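Local coordinates for protein ATP grasp ligase (Microcystis aeruginosa MRC, PDB 5IG9) that probably uses ATP to join a carboxylate to a nucleophile, as in ATP-grasp ligases, at residues L4-S9 and F32-F37; P38-V43 and G78-D83; N12-L17 and W71-R76. One frame throughout, in Å; residues are numbered along the deposited sequence.

The three contacts lie close together in the pre-ATP-grasp domain. Contacts 1 and 3 have centres about 8 Å apart and are bound through the parallel sheet, where Leu4 O is 2.8 Å from Trp71 N, a probable hydrogen bond between strands 3-7 and 69-72. Helix 14-23, whose start belongs to contact 3, forms the crossover between the two strands of contact 1. Contact 2 has its centre about 10 Å from that of contact 1 and continues its chain: Arg36 O and Val41 N, 2.8 Å apart, probably share a hydrogen bond. The centres of contacts 2 and 3 are about 18 Å apart, and their segments touch only through adjoining sequence.

Contact 1. Residues L4-S9 and F32-F37; sequences LIVTFS and FDTDRF
Phe32 and the strand beside it are stitched together in both directions: its N donates to Ile5 O at 2.9 Å, and its O accepts from Thr7 N at 3.1 Å. Val6 pairs with Phe32 and Thr7 with Asp33 in parallel register, as expected of the two strands of a beta-alpha-beta unit, strand 3-7, helix 14-23 and strand 29-33, in a Rossmann-like parallel sheet. The tight, apolar part is the buried face carrying Val6 and Phe32. Leu4 and Phe32 lie side by side there, pointing the same way, with Leu4 CD1 3.7 Å from Phe32 CB. Val6 CG1 meets Thr34 CG2, the two side chains crossing at about a right angle, and Ile101 and Ile105 of helix 87-107 cover this side. Where the strands end, Thr7 O is gripped twice: Thr34 N reaches it at 2.7 Å, almost straight (175°), and Thr34 OG1 comes from the opposite face of the carbonyl plane. Thr34 OG1 is also hydrogen-bonded to Arg76 N, which helps fix its rotation.

The other face is more polar. Asp33 lies alongside Thr7, its OD1 3.5 Å from Thr7 CG2 and salt-bridged to Arg31, while its OD2 takes Arg36 NH1 at 3.0 Å. An alanine in place of Asp33 would probably leave Arg31 and Arg36 without this shared carboxylate. Asp57 is a further salt-bridge partner of Arg36. Beyond the strands the contact is polar and partly exposed at Phe8, Ser9 and Arg36, yet buried Asp35 still holds it. Asp35 CG sits between its backbone N and carbonyl carbon (chi1 62°); its carboxylate lies against Phe8 CB, and Asp35 OD1 receives Ser9 N from above the carboxylate plane at 2.9 Å.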
# COMPACT_ATOMS: atom_id res chain seq x y z
N LEU A 4 -0.31 5.40 20.97
CA LEU A 4 0.50 4.34 20.39
C LEU A 4 1.40 4.94 19.31
O LEU A 4 0.91 5.58 18.38
CB LEU A 4 -0.38 3.24 19.80
CG LEU A 4 0.32 2.22 18.90
CD1 LEU A 4 1.37 1.42 19.66
CD2 LEU A 4 -0.70 1.31 18.27
N ILE A 5 2.70 4.74 19.45
CA ILE A 5 3.68 5.32 18.54
C ILE A 5 4.28 4.19 17.72
O ILE A 5 5.01 3.34 18.25
CB ILE A 5 4.75 6.11 19.29
CG1 ILE A 5 4.13 7.37 19.89
CG2 ILE A 5 5.89 6.49 18.35
CD1 ILE A 5 5.05 8.14 20.79
N VAL A 6 3.98 4.19 16.42
CA VAL A 6 4.40 3.12 15.52
C VAL A 6 5.72 3.53 14.89
O VAL A 6 5.76 4.36 13.98
CB VAL A 6 3.33 2.84 14.46
CG1 VAL A 6 3.73 1.66 13.61
CG2 VAL A 6 1.99 2.61 15.12
N THR A 7 6.82 2.95 15.38
CA THR A 7 8.15 3.30 14.91
C THR A 7 9.02 2.05 14.78
O THR A 7 8.50 0.95 14.56
CB THR A 7 8.80 4.31 15.86
OG1 THR A 7 10.16 4.53 15.46
CG2 THR A 7 8.78 3.80 17.29
N PHE A 8 10.33 2.22 14.90
CA PHE A 8 11.26 1.10 14.94
C PHE A 8 12.42 1.47 15.85
O PHE A 8 12.55 2.62 16.27
CB PHE A 8 11.72 0.69 13.53
CG PHE A 8 12.66 1.67 12.87
CD1 PHE A 8 12.27 2.97 12.60
CD2 PHE A 8 13.93 1.26 12.48
CE1 PHE A 8 13.13 3.85 11.98
CE2 PHE A 8 14.79 2.14 11.86
CZ PHE A 8 14.39 3.44 11.61
N SER A 9 13.26 0.48 16.15
CA SER A 9 14.26 0.64 17.20
C SER A 9 15.34 1.65 16.82
O SER A 9 15.87 2.34 17.69
CB SER A 9 14.89 -0.71 17.55
OG SER A 9 15.46 -1.31 16.40
N PHE A 32 6.13 1.39 20.13
CA PHE A 32 6.03 0.07 19.50
C PHE A 32 7.05 0.00 18.37
O PHE A 32 6.84 0.57 17.30
CB PHE A 32 4.62 -0.18 19.00
CG PHE A 32 4.46 -1.46 18.22
CD1 PHE A 32 5.03 -2.64 18.67
CD2 PHE A 32 3.71 -1.49 17.06
CE1 PHE A 32 4.88 -3.82 17.97
CE2 PHE A 32 3.55 -2.67 16.35
CZ PHE A 32 4.14 -3.84 16.80
N ASP A 33 8.16 -0.69 18.61
CA ASP A 33 9.20 -0.85 17.60
C ASP A 33 8.80 -1.98 16.66
O ASP A 33 8.84 -3.16 17.03
CB ASP A 33 10.56 -1.12 18.25
CG ASP A 33 11.07 0.06 19.04
OD1 ASP A 33 10.72 1.21 18.69
OD2 ASP A 33 11.80 -0.15 20.03
N THR A 34 8.40 -1.62 15.44
CA THR A 34 7.88 -2.61 14.50
C THR A 34 8.95 -3.60 14.07
O THR A 34 8.64 -4.75 13.75
CB THR A 34 7.28 -1.91 13.28
OG1 THR A 34 8.25 -1.01 12.72
CG2 THR A 34 6.04 -1.13 13.66
N ASP A 35 10.22 -3.18 14.05
CA ASP A 35 11.28 -4.09 13.62
C ASP A 35 11.60 -5.15 14.67
O ASP A 35 12.16 -6.19 14.32
CB ASP A 35 12.54 -3.30 13.27
CG ASP A 35 13.10 -2.54 14.46
OD1 ASP A 35 12.31 -2.08 15.30
OD2 ASP A 35 14.34 -2.40 14.54
N ARG A 36 11.25 -4.91 15.93
CA ARG A 36 11.47 -5.88 16.99
C ARG A 36 10.29 -6.83 17.17
O ARG A 36 10.21 -7.52 18.19
CB ARG A 36 11.79 -5.16 18.30
CG ARG A 36 13.10 -4.38 18.22
CD ARG A 36 13.40 -3.61 19.50
NE ARG A 36 13.09 -4.37 20.70
CZ ARG A 36 12.21 -3.98 21.61
NH1 ARG A 36 11.57 -2.83 21.46
NH2 ARG A 36 11.98 -4.73 22.68
N PHE A 37 9.37 -6.85 16.21
CA PHE A 37 8.31 -7.84 16.12
C PHE A 37 8.61 -8.70 14.90
O PHE A 37 8.95 -8.16 13.85
CB PHE A 37 6.94 -7.16 16.00
CG PHE A 37 5.83 -8.07 15.53
CD1 PHE A 37 5.13 -8.86 16.44
CD2 PHE A 37 5.47 -8.12 14.20
CE1 PHE A 37 4.10 -9.68 16.01
CE2 PHE A 37 4.44 -8.95 13.77
CZ PHE A 37 3.76 -9.73 14.67

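Contact 2. Residues P38-V43 and G78-D83; sequences PTEVKV and GLKLPD
Pro38, which follows a cis peptide bond, meets Leu81 across the contact with its ring: Pro38 CD stands 4.2 Å from Leu81 CD2, and the two side chains cross at about a right angle. Both residues are buried and backed by helix 87-107, Pro38 packing on Cys97 and Leu81 on Ser93 and Leu94, while Gln200 of the second subunit also packs on Pro38.

Thr39 comes next and points toward the other segment. Its OG1 is anti to the carbonyl carbon (chi1 -62°), which places that atom 3.6 Å from Lys80 O. The same oxygen lies 3.9 Å from Leu81 CD2, so the hydroxyl end meets both a backbone oxygen and a methyl.

The surface that Thr39 covers is a type I beta turn from Gly78 to Leu81, closed by Leu81 N donating to Gly78 O at 3.2 Å. This turn lies in the loop between strand 69-72 and helix 87-107 of the Rossmann-like domain, whereas residues 38-41 belong to the connection from strand 29-33 of the parallel sheet to strand 42-47 of a separate antiparallel sheet. Gly78 has a positive phi (73°), a conformation that favours glycine.

Glu40 is exposed, and its OE2 lies against the aliphatic part of Lys80, 3.5 Å from Lys80 CD. The charges themselves stay apart, with Glu40 OE2 5.0 Å from Lys80 NZ, so any attraction would be a longer-range one. The other carboxylate oxygen, Glu40 OE1, is salt-bridged to Arg36 NE, which ties this residue back to contact 1. Further along, Val41 O and Val43 N are hydrogen-bonded to the side-chain amide of Asn146 of the second subunit.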
# COMPACT_ATOMS: atom_id res chain seq x y z
N PRO A 38 8.46 -10.03 15.01
CA PRO A 38 7.95 -10.81 16.15
C PRO A 38 9.04 -11.37 17.06
O PRO A 38 8.73 -12.08 18.02
CB PRO A 38 7.21 -11.94 15.46
CG PRO A 38 8.07 -12.21 14.25
CD PRO A 38 8.63 -10.87 13.82
N THR A 39 10.30 -11.06 16.74
CA THR A 39 11.42 -11.67 17.45
C THR A 39 11.44 -11.31 18.94
O THR A 39 11.82 -12.15 19.77
CB THR A 39 12.73 -11.25 16.77
OG1 THR A 39 12.75 -11.75 15.43
CG2 THR A 39 13.94 -11.81 17.52
N GLU A 40 11.02 -10.10 19.30
CA GLU A 40 11.09 -9.70 20.71
C GLU A 40 9.77 -9.22 21.28
O GLU A 40 9.46 -9.53 22.44
CB GLU A 40 12.16 -8.60 20.88
CG GLU A 40 13.49 -8.95 20.25
CD GLU A 40 14.46 -7.79 20.21
OE1 GLU A 40 14.46 -6.98 21.16
OE2 GLU A 40 15.21 -7.68 19.22
N VAL A 41 8.97 -8.50 20.50
CA VAL A 41 7.72 -7.93 20.99
C VAL A 41 6.59 -8.92 20.75
O VAL A 41 6.49 -9.52 19.67
CB VAL A 41 7.43 -6.58 20.30
CG1 VAL A 41 6.16 -5.94 20.85
CG2 VAL A 41 8.61 -5.64 20.46
N LYS A 42 5.75 -9.11 21.76
CA LYS A 42 4.58 -9.98 21.67
C LYS A 42 3.36 -9.13 21.34
O LYS A 42 3.06 -8.16 22.05
CB LYS A 42 4.35 -10.74 22.97
CG LYS A 42 5.49 -11.65 23.39
CD LYS A 42 5.82 -12.65 22.29
CE LYS A 42 6.22 -13.99 22.88
NZ LYS A 42 7.13 -13.84 24.04
N VAL A 43 2.65 -9.51 20.29
CA VAL A 43 1.42 -8.85 19.88
C VAL A 43 0.31 -9.89 19.82
O VAL A 43 0.47 -10.93 19.17
CB VAL A 43 1.57 -8.14 18.52
CG1 VAL A 43 0.29 -7.39 18.16
CG2 VAL A 43 2.76 -7.18 18.54
N GLY A 78 9.40 -6.37 11.06
CA GLY A 78 10.17 -7.59 11.04
C GLY A 78 11.59 -7.49 10.52
O GLY A 78 12.14 -8.49 10.07
N LEU A 79 12.21 -6.31 10.59
CA LEU A 79 13.57 -6.18 10.07
C LEU A 79 14.55 -7.00 10.88
O LEU A 79 15.46 -7.63 10.31
CB LEU A 79 13.99 -4.71 10.05
CG LEU A 79 13.33 -3.81 9.01
CD1 LEU A 79 14.19 -2.57 8.78
CD2 LEU A 79 13.10 -4.56 7.70
N LYS A 80 14.38 -7.04 12.20
CA LYS A 80 15.27 -7.81 13.06
C LYS A 80 15.05 -9.33 12.95
O LYS A 80 15.47 -10.06 13.84
CB LYS A 80 15.11 -7.36 14.52
CG LYS A 80 15.91 -6.11 14.87
CD LYS A 80 15.85 -5.82 16.35
CE LYS A 80 17.25 -5.74 16.93
NZ LYS A 80 18.01 -4.54 16.47
N LEU A 81 14.42 -9.82 11.88
CA LEU A 81 14.42 -11.25 11.64
C LEU A 81 15.85 -11.71 11.34
O LEU A 81 16.58 -11.01 10.64
CB LEU A 81 13.50 -11.62 10.48
CG LEU A 81 12.01 -11.71 10.81
CD1 LEU A 81 11.19 -11.94 9.55
CD2 LEU A 81 11.77 -12.80 11.83
N PRO A 82 16.27 -12.87 11.85
CA PRO A 82 17.66 -13.29 11.68
C PRO A 82 18.07 -13.37 10.21
O PRO A 82 17.28 -13.78 9.35
CB PRO A 82 17.70 -14.66 12.35
CG PRO A 82 16.62 -14.61 13.36
CD PRO A 82 15.52 -13.80 12.72
N ASP A 83 19.31 -12.99 9.95
CA ASP A 83 19.83 -13.07 8.59
C ASP A 83 20.01 -14.51 8.14
O ASP A 83 19.87 -14.82 6.95
CB ASP A 83 21.16 -12.31 8.49
CG ASP A 83 21.99 -12.42 9.76
OD1 ASP A 83 21.40 -12.53 10.86
OD2 ASP A 83 23.24 -12.38 9.66

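Contact 3. Residues N12-L17 and W71-R76; sequences NESIPL and WYRRMR
Arg73 meets Ile15 with CG, and Ser14 and Asn12 with its guanidinium. It begins on its own segment, where Arg73 CB lies over the centre of one face of the Trp71 ring, 3.9 Å above the plane. Its CG is anti to the backbone N (chi1 162°) and touches Ile15 CD1 at 3.9 Å. That same methyl reaches Trp71 CZ3 at 4.0 Å, so Ile15 contacts both residues. The chain bends at chi2 (65°) before NE, which is salt-bridged to Asp11. The guanidinium is then sandwiched: Arg74 CZ lies 3.7 Å above the centre of one face, and Ser14 CB covers the opposite face, offset toward the rim. Asn12 ND2 sits in the plane at the edge. At the tip, Arg73 NH2 is 3.5 Å from Asn12 OD1. It also forms a salt bridge with Glu300, which binds Arg74 as well; this shared carboxylate would probably ease the repulsion between the stacked arginines. Asn12 OD1 meanwhile accepts from Ser14 N at 3.0 Å (162°), the side-chain capping bond at the start of helix 14-23, which follows the first strand of this Rossmann-like parallel sheet.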
# COMPACT_ATOMS: atom_id res chain seq x y z
N ASN A 12 15.16 7.99 15.03
CA ASN A 12 16.02 9.07 15.48
C ASN A 12 15.40 9.76 16.70
O ASN A 12 14.54 9.20 17.39
CB ASN A 12 16.30 10.03 14.32
CG ASN A 12 15.03 10.55 13.67
OD1 ASN A 12 14.03 10.80 14.34
ND2 ASN A 12 15.07 10.72 12.35
N GLU A 13 15.83 10.99 16.98
CA GLU A 13 15.45 11.72 18.18
C GLU A 13 14.04 12.29 18.11
O GLU A 13 13.61 12.95 19.07
CB GLU A 13 16.45 12.86 18.44
CG GLU A 13 17.92 12.44 18.40
CD GLU A 13 18.46 12.31 16.98
OE1 GLU A 13 18.04 13.08 16.09
OE2 GLU A 13 19.31 11.42 16.75
N SER A 14 13.31 12.06 17.02
CA SER A 14 11.94 12.54 16.95
C SER A 14 11.05 11.83 17.96
O SER A 14 10.13 12.44 18.53
CB SER A 14 11.39 12.34 15.54
OG SER A 14 12.42 12.44 14.57
N ILE A 15 11.32 10.55 18.22
CA ILE A 15 10.51 9.74 19.13
C ILE A 15 10.61 10.27 20.56
O ILE A 15 9.57 10.58 21.15
CB ILE A 15 10.91 8.26 19.05
CG1 ILE A 15 10.92 7.79 17.60
CG2 ILE A 15 9.96 7.41 19.87
CD1 ILE A 15 9.60 7.98 16.91
N PRO A 16 11.81 10.39 21.15
CA PRO A 16 11.86 10.91 22.53
C PRO A 16 11.38 12.35 22.64
O PRO A 16 10.90 12.75 23.71
CB PRO A 16 13.34 10.78 22.90
CG PRO A 16 14.05 10.85 21.62
CD PRO A 16 13.17 10.13 20.64
N LEU A 17 11.50 13.13 21.57
CA LEU A 17 10.98 14.50 21.60
C LEU A 17 9.47 14.51 21.77
O LEU A 17 8.92 15.38 22.46
CB LEU A 17 11.38 15.23 20.32
CG LEU A 17 12.71 15.98 20.34
CD1 LEU A 17 13.17 16.25 18.92
CD2 LEU A 17 12.56 17.28 21.10
N TRP A 71 0.27 7.40 16.41
CA TRP A 71 1.22 8.12 15.56
C TRP A 71 1.79 7.13 14.55
O TRP A 71 2.65 6.31 14.89
CB TRP A 71 2.33 8.76 16.39
CG TRP A 71 3.17 9.71 15.60
CD1 TRP A 71 2.83 10.31 14.42
CD2 TRP A 71 4.49 10.17 15.92
NE1 TRP A 71 3.86 11.12 13.99
CE2 TRP A 71 4.89 11.04 14.89
CE3 TRP A 71 5.37 9.92 16.98
CZ2 TRP A 71 6.13 11.67 14.90
CZ3 TRP A 71 6.60 10.55 16.98
CH2 TRP A 71 6.97 11.41 15.94
N TYR A 72 1.30 7.21 13.32
CA TYR A 72 1.73 6.32 12.24
C TYR A 72 3.05 6.86 11.70
O TYR A 72 3.13 7.50 10.65
CB TYR A 72 0.65 6.24 11.16
CG TYR A 72 0.83 5.15 10.14
CD1 TYR A 72 1.02 3.83 10.54
CD2 TYR A 72 0.77 5.42 8.78
CE1 TYR A 72 1.18 2.82 9.60
CE2 TYR A 72 0.92 4.43 7.84
CZ TYR A 72 1.12 3.13 8.26
OH TYR A 72 1.27 2.13 7.32
N ARG A 73 4.11 6.58 12.45
CA ARG A 73 5.42 7.21 12.22
C ARG A 73 6.29 6.39 11.28
O ARG A 73 6.43 6.72 10.10
CB ARG A 73 6.10 7.46 13.57
CG ARG A 73 7.60 7.72 13.54
CD ARG A 73 7.97 9.00 12.82
NE ARG A 73 9.41 9.18 12.79
CZ ARG A 73 10.04 10.16 12.16
NH1 ARG A 73 9.34 11.07 11.48
NH2 ARG A 73 11.36 10.23 12.19
N ARG A 74 6.88 5.29 11.78
CA ARG A 74 7.82 4.49 11.01
C ARG A 74 7.36 3.04 10.99
O ARG A 74 6.97 2.49 12.03
CB ARG A 74 9.24 4.60 11.57
CG ARG A 74 10.22 5.28 10.64
CD ARG A 74 9.52 6.32 9.79
NE ARG A 74 10.40 7.43 9.44
CZ ARG A 74 10.01 8.50 8.75
NH1 ARG A 74 8.76 8.60 8.34
NH2 ARG A 74 10.88 9.46 8.48
N MET A 75 7.42 2.42 9.82
CA MET A 75 6.92 1.07 9.62
C MET A 75 8.05 0.20 9.08
O MET A 75 8.30 0.17 7.87
CB MET A 75 5.72 1.07 8.68
CG MET A 75 4.54 1.89 9.17
SD MET A 75 4.77 3.68 9.06
CE MET A 75 5.12 3.88 7.32
N ARG A 76 8.74 -0.52 9.97
CA ARG A 76 9.81 -1.42 9.57
C ARG A 76 9.52 -2.84 10.05
O ARG A 76 10.28 -3.40 10.84
CB ARG A 76 11.15 -0.92 10.11
CG ARG A 76 11.50 0.49 9.69
CD ARG A 76 11.56 0.61 8.18
NE ARG A 76 11.56 2.00 7.75
CZ ARG A 76 12.66 2.73 7.56
NH1 ARG A 76 13.85 2.19 7.76
NH2 ARG A 76 12.56 3.99 7.17